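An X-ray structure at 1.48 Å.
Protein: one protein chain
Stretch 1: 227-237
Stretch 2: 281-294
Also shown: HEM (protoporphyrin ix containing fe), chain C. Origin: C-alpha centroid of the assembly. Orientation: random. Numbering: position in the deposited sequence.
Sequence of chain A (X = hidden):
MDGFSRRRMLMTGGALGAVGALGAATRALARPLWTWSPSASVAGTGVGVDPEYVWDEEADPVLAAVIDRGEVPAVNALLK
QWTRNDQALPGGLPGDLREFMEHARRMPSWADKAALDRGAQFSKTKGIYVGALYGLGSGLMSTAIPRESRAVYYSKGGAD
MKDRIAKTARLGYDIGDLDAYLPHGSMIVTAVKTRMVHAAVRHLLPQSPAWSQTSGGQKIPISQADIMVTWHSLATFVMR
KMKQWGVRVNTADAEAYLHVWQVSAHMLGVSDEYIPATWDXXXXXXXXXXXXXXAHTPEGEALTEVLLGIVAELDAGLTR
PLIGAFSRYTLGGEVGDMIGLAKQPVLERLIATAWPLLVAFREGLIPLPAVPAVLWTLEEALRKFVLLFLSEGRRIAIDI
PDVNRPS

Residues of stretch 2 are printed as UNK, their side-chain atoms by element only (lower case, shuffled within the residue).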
ATOM      1  N   ILE A 227       2.698  -1.416  -9.936  1.00 12.20           N
ATOM      2  CA  ILE A 227       3.172  -1.199  -8.568  1.00 11.64           C
ATOM      3  C   ILE A 227       3.070   0.304  -8.256  1.00 11.32           C
ATOM      4  O   ILE A 227       2.608   0.695  -7.159  1.00 11.94           O
ATOM      5  CB  ILE A 227       4.552  -1.769  -8.306  1.00 12.06           C
ATOM      6  CG1 ILE A 227       4.564  -3.289  -8.535  1.00 13.56           C
ATOM      7  CG2 ILE A 227       5.064  -1.388  -6.906  1.00 11.90           C
ATOM      8  CD1 ILE A 227       5.940  -3.865  -8.471  1.00 13.84           C
ATOM      9  N   MET A 228       3.507   1.133  -9.196  1.00 12.00           N
ATOM     10  CA  MET A 228       3.453   2.590  -8.974  1.00 11.97           C
ATOM     11  C   MET A 228       2.042   3.157  -8.887  1.00 12.20           C
ATOM     12  O   MET A 228       1.781   4.053  -8.125  1.00 12.44           O
ATOM     13  CB  MET A 228       4.333   3.327  -9.977  1.00 13.27           C
ATOM     14  CG  MET A 228       5.777   3.148  -9.670  1.00 13.85           C
ATOM     15  SD  MET A 228       6.302   3.591  -7.978  1.00 17.29           S
ATOM     16  CE  MET A 228       5.686   5.179  -7.865  1.00 17.98           C
ATOM     17  N   VAL A 229       1.108   2.578  -9.641  1.00 12.89           N
ATOM     18  CA  VAL A 229      -0.290   2.943  -9.458  1.00 13.88           C
ATOM     19  C   VAL A 229      -0.730   2.735  -8.044  1.00 11.82           C
ATOM     20  O   VAL A 229      -1.364   3.596  -7.394  1.00 12.78           O
ATOM     21  CB  VAL A 229      -1.185   2.200 -10.503  1.00 15.45           C
ATOM     22  CG1 VAL A 229      -2.642   2.403 -10.145  1.00 16.44           C
ATOM     23  CG2 VAL A 229      -0.884   2.667 -11.887  1.00 16.32           C
ATOM     24  N   THR A 230      -0.500   1.542  -7.518  1.00 12.78           N
ATOM     25  CA  THR A 230      -0.823   1.175  -6.161  1.00 12.63           C
ATOM     26  C   THR A 230      -0.082   2.131  -5.169  1.00 11.32           C
ATOM     27  O   THR A 230      -0.642   2.617  -4.163  1.00 11.31           O
ATOM     28  CB  THR A 230      -0.607  -0.317  -5.934  1.00 14.41           C
ATOM     29  OG1 THR A 230      -1.649  -0.959  -6.691  1.00 16.75           O
ATOM     30  CG2 THR A 230      -0.739  -0.618  -4.479  1.00 13.23           C
ATOM     31  N   TRP A 231       1.196   2.414  -5.464  1.00 10.79           N
ATOM     32  CA  TRP A 231       1.938   3.352  -4.621  1.00 10.26           C
ATOM     33  C   TRP A 231       1.221   4.735  -4.513  1.00 10.67           C
ATOM     34  O   TRP A 231       1.132   5.322  -3.435  1.00 11.36           O
ATOM     35  CB  TRP A 231       3.331   3.519  -5.248  1.00 10.68           C
ATOM     36  CG  TRP A 231       4.347   4.260  -4.467  1.00 10.20           C
ATOM     37  CD1 TRP A 231       5.340   3.715  -3.688  1.00 10.82           C
ATOM     38  CD2 TRP A 231       4.620   5.658  -4.452  1.00 10.09           C
ATOM     39  NE1 TRP A 231       6.179   4.685  -3.187  1.00 11.02           N
ATOM     40  CE2 TRP A 231       5.736   5.905  -3.622  1.00 10.36           C
ATOM     41  CE3 TRP A 231       4.011   6.769  -5.012  1.00 11.41           C
ATOM     42  CZ2 TRP A 231       6.288   7.161  -3.464  1.00 10.32           C
ATOM     43  CZ3 TRP A 231       4.548   8.021  -4.823  1.00 11.41           C
ATOM     44  CH2 TRP A 231       5.635   8.227  -4.029  1.00 11.44           C
ATOM     45  N   HIS A 232       0.677   5.222  -5.637  1.00 10.96           N
ATOM     46  CA  HIS A 232      -0.044   6.492  -5.632  1.00 11.16           C
ATOM     47  C   HIS A 232      -1.327   6.420  -4.824  1.00 10.71           C
ATOM     48  O   HIS A 232      -1.719   7.420  -4.232  1.00 11.32           O
ATOM     49  CB  HIS A 232      -0.304   6.940  -7.034  1.00 11.61           C
ATOM     50  CG  HIS A 232       0.920   7.519  -7.655  1.00 11.16           C
ATOM     51  ND1 HIS A 232       1.596   8.598  -7.173  1.00 11.90           N
ATOM     52  CD2 HIS A 232       1.622   7.107  -8.751  1.00 11.37           C
ATOM     53  CE1 HIS A 232       2.646   8.833  -7.949  1.00 12.09           C
ATOM     54  NE2 HIS A 232       2.660   7.956  -8.925  1.00 11.17           N
ATOM     55  N   SER A 233      -1.931   5.241  -4.750  1.00 11.48           N
ATOM     56  CA  SER A 233      -3.155   5.017  -3.935  1.00 11.66           C
ATOM     57  C   SER A 233      -2.837   5.006  -2.456  1.00 11.76           C
ATOM     58  O   SER A 233      -3.775   5.163  -1.674  1.00 13.78           O
ATOM     59  CB  SER A 233      -3.854   3.739  -4.338  1.00 12.30           C
ATOM     60  OG  SER A 233      -3.298   2.596  -3.764  1.00 14.15           O
ATOM     61  N   LEU A 234      -1.577   4.928  -2.113  1.00 12.00           N
ATOM     62  CA  LEU A 234      -1.059   4.921  -0.761  1.00 11.28           C
ATOM     63  C   LEU A 234      -0.396   6.217  -0.461  1.00 11.72           C
ATOM     64  O   LEU A 234      -1.077   7.134   0.001  1.00 13.12           O
ATOM     65  CB  LEU A 234      -0.076   3.726  -0.589  1.00 12.54           C
ATOM     66  CG  LEU A 234      -0.801   2.389  -0.604  1.00 12.43           C
ATOM     67  CD1 LEU A 234       0.150   1.236  -0.930  1.00 13.40           C
ATOM     68  CD2 LEU A 234      -1.443   2.155   0.754  1.00 13.61           C
ATOM     69  N   ALA A 235       0.866   6.407  -0.754  1.00 10.78           N
ATOM     70  CA  ALA A 235       1.623   7.624  -0.397  1.00 11.32           C
ATOM     71  C   ALA A 235       0.966   8.933  -0.860  1.00 10.40           C
ATOM     72  O   ALA A 235       0.723   9.827  -0.082  1.00 10.50           O
ATOM     73  CB  ALA A 235       3.002   7.539  -0.950  1.00 12.08           C
ATOM     74  N   THR A 236       0.735   9.027  -2.168  1.00 10.90           N
ATOM     75  CA  THR A 236       0.310  10.327  -2.679  1.00 10.67           C
ATOM     76  C   THR A 236      -1.092  10.646  -2.166  1.00  9.79           C
ATOM     77  O   THR A 236      -1.396  11.823  -1.872  1.00 11.12           O
ATOM     78  CB  THR A 236       0.272  10.267  -4.227  1.00 11.49           C
ATOM     79  OG1 THR A 236       1.577   9.728  -4.593  1.00 11.92           O
ATOM     80  CG2 THR A 236       0.186  11.599  -4.809  1.00 11.93           C
ATOM     81  N   PHE A 237      -1.962   9.645  -2.132  1.00 10.28           N
ATOM     82  CA  PHE A 237      -3.315   9.838  -1.607  1.00 11.16           C
ATOM     83  C   PHE A 237      -3.326  10.240  -0.152  1.00 11.13           C
ATOM     84  O   PHE A 237      -3.994  11.216   0.238  1.00 11.56           O
ATOM     85  CB  PHE A 237      -4.093   8.490  -1.757  1.00 12.52           C
ATOM     86  CG  PHE A 237      -5.417   8.461  -1.020  1.00 14.90           C
ATOM     87  CD1 PHE A 237      -6.446   9.138  -1.481  1.00 16.64           C
ATOM     88  CD2 PHE A 237      -5.522   7.702   0.120  1.00 16.56           C
ATOM     89  CE1 PHE A 237      -7.731   9.056  -0.788  1.00 17.25           C
ATOM     90  CE2 PHE A 237      -6.716   7.630   0.826  1.00 18.54           C
ATOM     91  CZ  PHE A 237      -7.791   8.302   0.337  1.00 17.91           C
ATOM     92  N   UNK A 281       6.313  15.880  -8.678  1.00 14.73           N
ATOM     93  CA  UNK A 281       6.294  14.826  -9.640  1.00 14.00           C
ATOM     94  C   UNK A 281       5.243  13.776  -9.311  1.00 13.94           C
ATOM     95  O   UNK A 281       4.500  13.288 -10.162  1.00 15.03           O
ATOM     96  c   UNK A 281       7.660  14.222  -9.840  1.00 13.64           C
ATOM     97  N   UNK A 282       5.201  13.393  -8.020  1.00 13.21           N
ATOM     98  CA  UNK A 282       4.257  12.351  -7.641  1.00 12.86           C
ATOM     99  C   UNK A 282       2.803  12.789  -7.820  1.00 12.99           C
ATOM    100  O   UNK A 282       1.992  12.006  -8.278  1.00 12.52           O
ATOM    101  c   UNK A 282       4.457  11.990  -6.188  1.00 12.47           C
ATOM    102  N   UNK A 283       2.510  14.049  -7.453  1.00 13.02           N
ATOM    103  CA  UNK A 283       1.154  14.524  -7.505  1.00 13.89           C
ATOM    104  C   UNK A 283       0.672  14.612  -8.971  1.00 15.39           C
ATOM    105  O   UNK A 283      -0.424  14.198  -9.278  1.00 16.44           O
ATOM    106  o   UNK A 283       0.847  14.810  -4.756  1.00 18.59           O
ATOM    107  c   UNK A 283       1.158  15.824  -5.318  1.00 15.84           C
ATOM    108  n   UNK A 283       1.590  16.861  -4.703  1.00 15.95           N
ATOM    109  c   UNK A 283       1.034  15.888  -6.831  1.00 14.81           C
ATOM    110  N   UNK A 284       1.603  15.048  -9.822  1.00 14.88           N
ATOM    111  CA  UNK A 284       1.215  15.110 -11.242  1.00 16.56           C
ATOM    112  C   UNK A 284       1.029  13.738 -11.859  1.00 15.85           C
ATOM    113  O   UNK A 284       0.081  13.511 -12.597  1.00 16.81           O
ATOM    114  c   UNK A 284       2.269  15.883 -11.979  1.00 16.17           C
ATOM    115  N   UNK A 285       1.884  12.802 -11.488  1.00 14.28           N
ATOM    116  CA  UNK A 285       1.774  11.439 -11.972  1.00 13.63           C
ATOM    117  C   UNK A 285       0.491  10.738 -11.531  1.00 15.04           C
ATOM    118  O   UNK A 285      -0.160  10.079 -12.319  1.00 15.47           O
ATOM    119  n   UNK A 285       5.193   8.763 -12.928  1.00 16.68           N
ATOM    120  c   UNK A 285       4.277   8.570 -11.975  1.00 15.35           C
ATOM    121  o   UNK A 285       4.571   7.999 -10.929  1.00 14.77           O
ATOM    122  c   UNK A 285       2.989  10.638 -11.662  1.00 13.67           C
ATOM    123  c   UNK A 285       2.983   9.227 -12.187  1.00 14.08           C
ATOM    124  N   UNK A 286       0.127  10.868 -10.261  1.00 13.44           N
ATOM    125  CA  UNK A 286      -1.100  10.260  -9.757  1.00 14.08           C
ATOM    126  C   UNK A 286      -2.320  10.675 -10.587  1.00 16.29           C
ATOM    127  O   UNK A 286      -3.151   9.829 -10.890  1.00 17.69           O
ATOM    128  o   UNK A 286      -2.442  10.001  -7.812  1.00 15.73           O
ATOM    129  c   UNK A 286      -1.234  10.648  -8.321  1.00 15.17           C
ATOM    130  N   UNK A 287      -2.365  11.954 -10.969  1.00 17.56           N
ATOM    131  CA  UNK A 287      -3.511  12.423 -11.757  1.00 21.11           C
ATOM    132  C   UNK A 287      -3.603  11.717 -13.086  1.00 23.08           C
ATOM    133  O   UNK A 287      -4.711  11.517 -13.567  1.00 24.90           O
ATOM    134  c   UNK A 287      -3.546  16.213 -10.948  1.00 33.22           C
ATOM    135  c   UNK A 287      -3.412  13.927 -11.965  1.00 23.22           C
ATOM    136  c   UNK A 287      -3.734  14.686 -10.737  1.00 27.96           C
ATOM    137  n   UNK A 287      -2.880  16.873  -8.572  1.00 40.35           N
ATOM    138  c   UNK A 287      -3.897  16.996  -9.679  1.00 36.16           C
ATOM    139  N   UNK A 288      -2.473  11.329 -13.668  1.00 21.56           N
ATOM    140  CA  UNK A 288      -2.454  10.699 -14.965  1.00 22.78           C
ATOM    141  C   UNK A 288      -2.556   9.196 -14.907  1.00 21.43           C
ATOM    142  O   UNK A 288      -3.074   8.557 -15.816  1.00 25.67           O
ATOM    143  c   UNK A 288      -1.299  11.061 -17.170  1.00 28.69           C
ATOM    144  n   UNK A 288       0.736  10.585 -18.214  1.00 23.38           N
ATOM    145  c   UNK A 288       0.013  11.515 -17.751  1.00 28.34           C
ATOM    146  o   UNK A 288       0.366  12.699 -17.746  1.00 36.62           O
ATOM    147  c   UNK A 288      -1.171  11.035 -15.671  1.00 25.22           C
ATOM    148  N   UNK A 289      -1.991   8.562 -13.879  1.00 18.15           N
ATOM    149  CA  UNK A 289      -1.906   7.109 -13.858  1.00 17.77           C
ATOM    150  C   UNK A 289      -2.820   6.398 -12.903  1.00 17.15           C
ATOM    151  O   UNK A 289      -3.032   5.214 -13.107  1.00 20.74           O
ATOM    152  c   UNK A 289      -0.490   6.593 -13.634  1.00 18.43           C
ATOM    153  c   UNK A 289       0.501   7.240 -14.594  1.00 18.09           C
ATOM    154  c   UNK A 289      -0.050   6.778 -12.210  1.00 17.89           C
ATOM    155  N   UNK A 290      -3.321   7.108 -11.864  1.00 16.63           N
ATOM    156  CA  UNK A 290      -4.245   6.477 -10.973  1.00 17.91           C
ATOM    157  C   UNK A 290      -5.671   6.919 -11.303  1.00 19.74           C
ATOM    158  O   UNK A 290      -6.535   6.073 -11.532  1.00 18.86           O
ATOM    159  c   UNK A 290      -4.943   4.849  -8.434  1.00 16.23           C
ATOM    160  c   UNK A 290      -4.824   6.348  -8.443  1.00 15.57           C
ATOM    161  c   UNK A 290      -4.459   6.885  -7.100  1.00 16.48           C
ATOM    162  c   UNK A 290      -3.867   6.790  -9.519  1.00 16.73           C
ATOM    163  N   UNK A 291      -5.922   8.199 -11.280  1.00 24.27           N
ATOM    164  CA  UNK A 291      -7.322   8.696 -11.399  1.00 27.96           C
ATOM    165  C   UNK A 291      -8.077   8.096 -12.606  1.00 28.39           C
ATOM    166  O   UNK A 291      -9.184   7.584 -12.425  1.00 28.47           O
ATOM    167  o   UNK A 291      -6.710  12.071  -9.976  1.00 46.96           O
ATOM    168  c   UNK A 291      -6.852  10.821 -10.092  1.00 36.80           C
ATOM    169  o   UNK A 291      -6.481  10.073  -9.162  1.00 41.88           O
ATOM    170  c   UNK A 291      -7.386  10.224 -11.381  1.00 31.66           C
ATOM    171  N   UNK A 292      -7.470   8.074 -13.796  1.00 28.93           N
ATOM    172  CA  UNK A 292      -8.182   7.558 -14.977  1.00 29.75           C
ATOM    173  C   UNK A 292      -8.415   6.050 -15.057  1.00 29.16           C
ATOM    174  O   UNK A 292      -9.193   5.594 -15.907  1.00 30.50           O
ATOM    175  c   UNK A 292      -6.362   8.984 -15.596  1.00 30.75           C
ATOM    176  c   UNK A 292      -7.272   7.963 -16.145  1.00 30.07           C
ATOM    177  c   UNK A 292      -6.118   8.555 -14.190  1.00 28.80           C
ATOM    178  N   UNK A 293      -7.775   5.245 -14.226  1.00 24.96           N
ATOM    179  CA  UNK A 293      -7.955   3.817 -14.281  1.00 24.66           C
ATOM    180  C   UNK A 293      -8.931   3.291 -13.278  1.00 22.11           C
ATOM    181  O   UNK A 293      -9.271   2.089 -13.360  1.00 23.50           O
ATOM    182  c   UNK A 293      -6.644   2.993 -14.309  1.00 26.56           C
ATOM    183  c   UNK A 293      -5.775   3.131 -13.042  1.00 25.73           C
ATOM    184  c   UNK A 293      -6.314   2.494 -11.821  1.00 24.30           C
ATOM    185  c   UNK A 293      -5.824   3.407 -15.532  1.00 29.65           C
ATOM    186  N   UNK A 294      -9.394   4.140 -12.345  1.00 22.18           N
ATOM    187  CA  UNK A 294     -10.311   3.687 -11.307  1.00 20.66           C
ATOM    188  C   UNK A 294     -11.632   3.300 -11.991  1.00 22.23           C
ATOM    189  O   UNK A 294     -12.145   4.029 -12.819  1.00 24.23           O
ATOM    190  c   UNK A 294      -8.769   3.948  -8.602  1.00 24.21           C
ATOM    191  c   UNK A 294     -10.585   4.732 -10.232  1.00 22.18           C
ATOM    192  c   UNK A 294      -9.331   5.078  -9.402  1.00 22.08           C
ATOM    193  c   UNK A 294      -9.693   6.245  -8.481  1.00 25.23           C
TER
HETATM  194  CHA HEM C 501       1.094  -9.887  -2.058  1.00 16.04           C
HETATM  195  CHB HEM C 501       2.332  -5.469  -0.837  1.00 14.94           C
HETATM  196  CHC HEM C 501       1.457  -3.990  -5.306  1.00 13.35           C
HETATM  197  CHD HEM C 501      -0.718  -8.152  -6.161  1.00 15.40           C
HETATM  198  C1A HEM C 501       1.551  -8.795  -1.410  1.00 16.08           C
HETATM  199  C2A HEM C 501       2.008  -8.865  -0.041  1.00 17.71           C
HETATM  200  C3A HEM C 501       2.316  -7.610   0.315  1.00 16.35           C
HETATM  201  C4A HEM C 501       2.124  -6.779  -0.784  1.00 15.25           C
HETATM  202  CMA HEM C 501       2.801  -7.218   1.689  1.00 16.09           C
HETATM  203  CAA HEM C 501       2.105 -10.109   0.874  1.00 20.46           C
HETATM  204  CBA HEM C 501       0.735 -10.390   1.519  1.00 24.17           C
HETATM  205  CGA HEM C 501       0.915 -11.272   2.700  1.00 30.25           C
HETATM  206  O1A HEM C 501       1.063 -12.463   2.400  1.00 35.26           O
HETATM  207  O2A HEM C 501       0.932 -10.764   3.888  1.00 36.20           O
HETATM  208  C1B HEM C 501       2.236  -4.677  -1.977  1.00 13.70           C
HETATM  209  C2B HEM C 501       2.580  -3.296  -1.977  1.00 14.16           C
HETATM  210  C3B HEM C 501       2.378  -2.842  -3.204  1.00 13.75           C
HETATM  211  C4B HEM C 501       1.860  -3.947  -3.996  1.00 13.26           C
HETATM  212  CMB HEM C 501       3.105  -2.481  -0.814  1.00 14.69           C
HETATM  213  CAB HEM C 501       2.606  -1.592  -3.883  1.00 13.64           C
HETATM  214  CBB HEM C 501       3.155  -0.396  -3.324  1.00 14.65           C
HETATM  215  C1C HEM C 501       0.777  -5.008  -5.957  1.00 13.37           C
HETATM  216  C2C HEM C 501       0.129  -4.811  -7.242  1.00 14.28           C
HETATM  217  C3C HEM C 501      -0.455  -6.015  -7.463  1.00 14.91           C
HETATM  218  C4C HEM C 501      -0.215  -6.839  -6.291  1.00 14.96           C
HETATM  219  CMC HEM C 501       0.231  -3.604  -8.129  1.00 14.22           C
HETATM  220  CAC HEM C 501      -1.271  -6.409  -8.621  1.00 15.76           C
HETATM  221  CBC HEM C 501      -1.489  -5.759  -9.832  1.00 16.94           C
HETATM  222  C1D HEM C 501      -0.416  -8.974  -5.107  1.00 15.96           C
HETATM  223  C2D HEM C 501      -0.810 -10.395  -5.036  1.00 17.14           C
HETATM  224  C3D HEM C 501      -0.319 -10.893  -3.907  1.00 17.72           C
HETATM  225  C4D HEM C 501       0.424  -9.800  -3.276  1.00 16.19           C
HETATM  226  CMD HEM C 501      -1.680 -11.030  -6.055  1.00 17.72           C
HETATM  227  CAD HEM C 501      -0.495 -12.331  -3.362  1.00 20.23           C
HETATM  228  CBD HEM C 501      -1.806 -12.361  -2.585  1.00 24.68           C
HETATM  229  CGD HEM C 501      -2.049 -13.794  -2.098  1.00 30.05           C
HETATM  230  O1D HEM C 501      -2.096 -13.968  -0.859  1.00 32.66           O
HETATM  231  O2D HEM C 501      -2.198 -14.779  -2.871  1.00 35.46           O
HETATM  232  NA  HEM C 501       1.658  -7.519  -1.864  1.00 15.41           N
HETATM  233  NB  HEM C 501       1.790  -4.986  -3.202  1.00 14.02           N
HETATM  234  NC  HEM C 501       0.548  -6.217  -5.363  1.00 13.96           N
HETATM  235  ND  HEM C 501       0.395  -8.684  -4.060  1.00 14.92           N
HETATM  236 FE   HEM C 501       1.115  -6.870  -3.644  1.00 15.01          FE
HETATM  237  O   HOH W   1      -3.134   9.721  -5.221  1.00 14.68           O
HETATM  238  O   HOH W   2      -0.073  14.246  -2.366  1.00 16.67           O

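Position 281 carries one side-chain carbon and lies out of contact with stretch 1. It is Ala281.

Position 282 also has a single carbon. That CB lies 4.2 Å from Trp231 CZ3, at the ring edge, and 4.0 Å from His232 CE1. This is Ala282. Its O is 3.3 Å from His232 CE1.

Position 283 has two carbons, the second bearing one oxygen and one nitrogen: a short amide, Asn283. Its CA-to-CB bond points away, yet the end returns, with OD1 3.3 Å from Thr236 CG2. A water donates to both Thr236 O (2.8 Å) and Asn283 OD1 (2.6 Å).

Position 284 has one carbon, directed away from stretch 1. It is Ala284.

Position 285 has three carbons, the third bearing oxygen and nitrogen. This longer amide is Gln285. His232 NE2 donates to Gln285 OE1 at 2.8 Å, and the angle of 175° is almost straight. The amide NE2 is hydrogen-bonded elsewhere in the structure.

Position 286 has one carbon and one oxygen, without a branch: Ser286. Its CB is 3.7 Å from His232 ND1 and 3.9 Å from Thr236 CG2. A water links Ser286 OG (2.7 Å) to His232 O (2.9 Å).

Position 287 has four carbons in a row ending in nitrogen. Lys287 is exposed and does not touch stretch 1.

Position 288 has three carbons and a terminal amide. Gln288 is exposed too, and touches a crystal neighbour.

Position 289 has three carbons, forked at the first: Val289. CG2 lies 4.2 Å from Val229 CG2 and 3.9 Å from His232 CD2.

Position 290 has four carbons, forked at the second. It is Leu290. CD1 packs 3.8 Å from Val229 CG1, while CD2 is 3.8 Å from Ser233 N.

Position 291 has two carbons, the second with two oxygens. It is Asp291, exposed and without contact.

Position 292 has three carbons closing a ring onto the backbone N: Pro292, also without contact.

Position 293 has four carbons, forked at the first, with one longer arm. It is Ile293; CD1 is 4.0 Å from Val229 CG1.

Position 294 has four carbons forked at the second. It is Leu294, beyond contact range.

The contact centres on His232, a knob among Ala282, Gln285, Ser286 and Val289. Its NE2 is held by Gln285, and its ND1 shares a hydrogen bond with Thr236 OG1 (2.8 Å), so both ring nitrogens are engaged. Val229 adds apolar packing against Val289, Leu290 and Ile293. Two waters join the backbone of stretch 1 to polar side chains of stretch 2.

Stretch 2, residues 281-294: AANAQSKQVLDPIL
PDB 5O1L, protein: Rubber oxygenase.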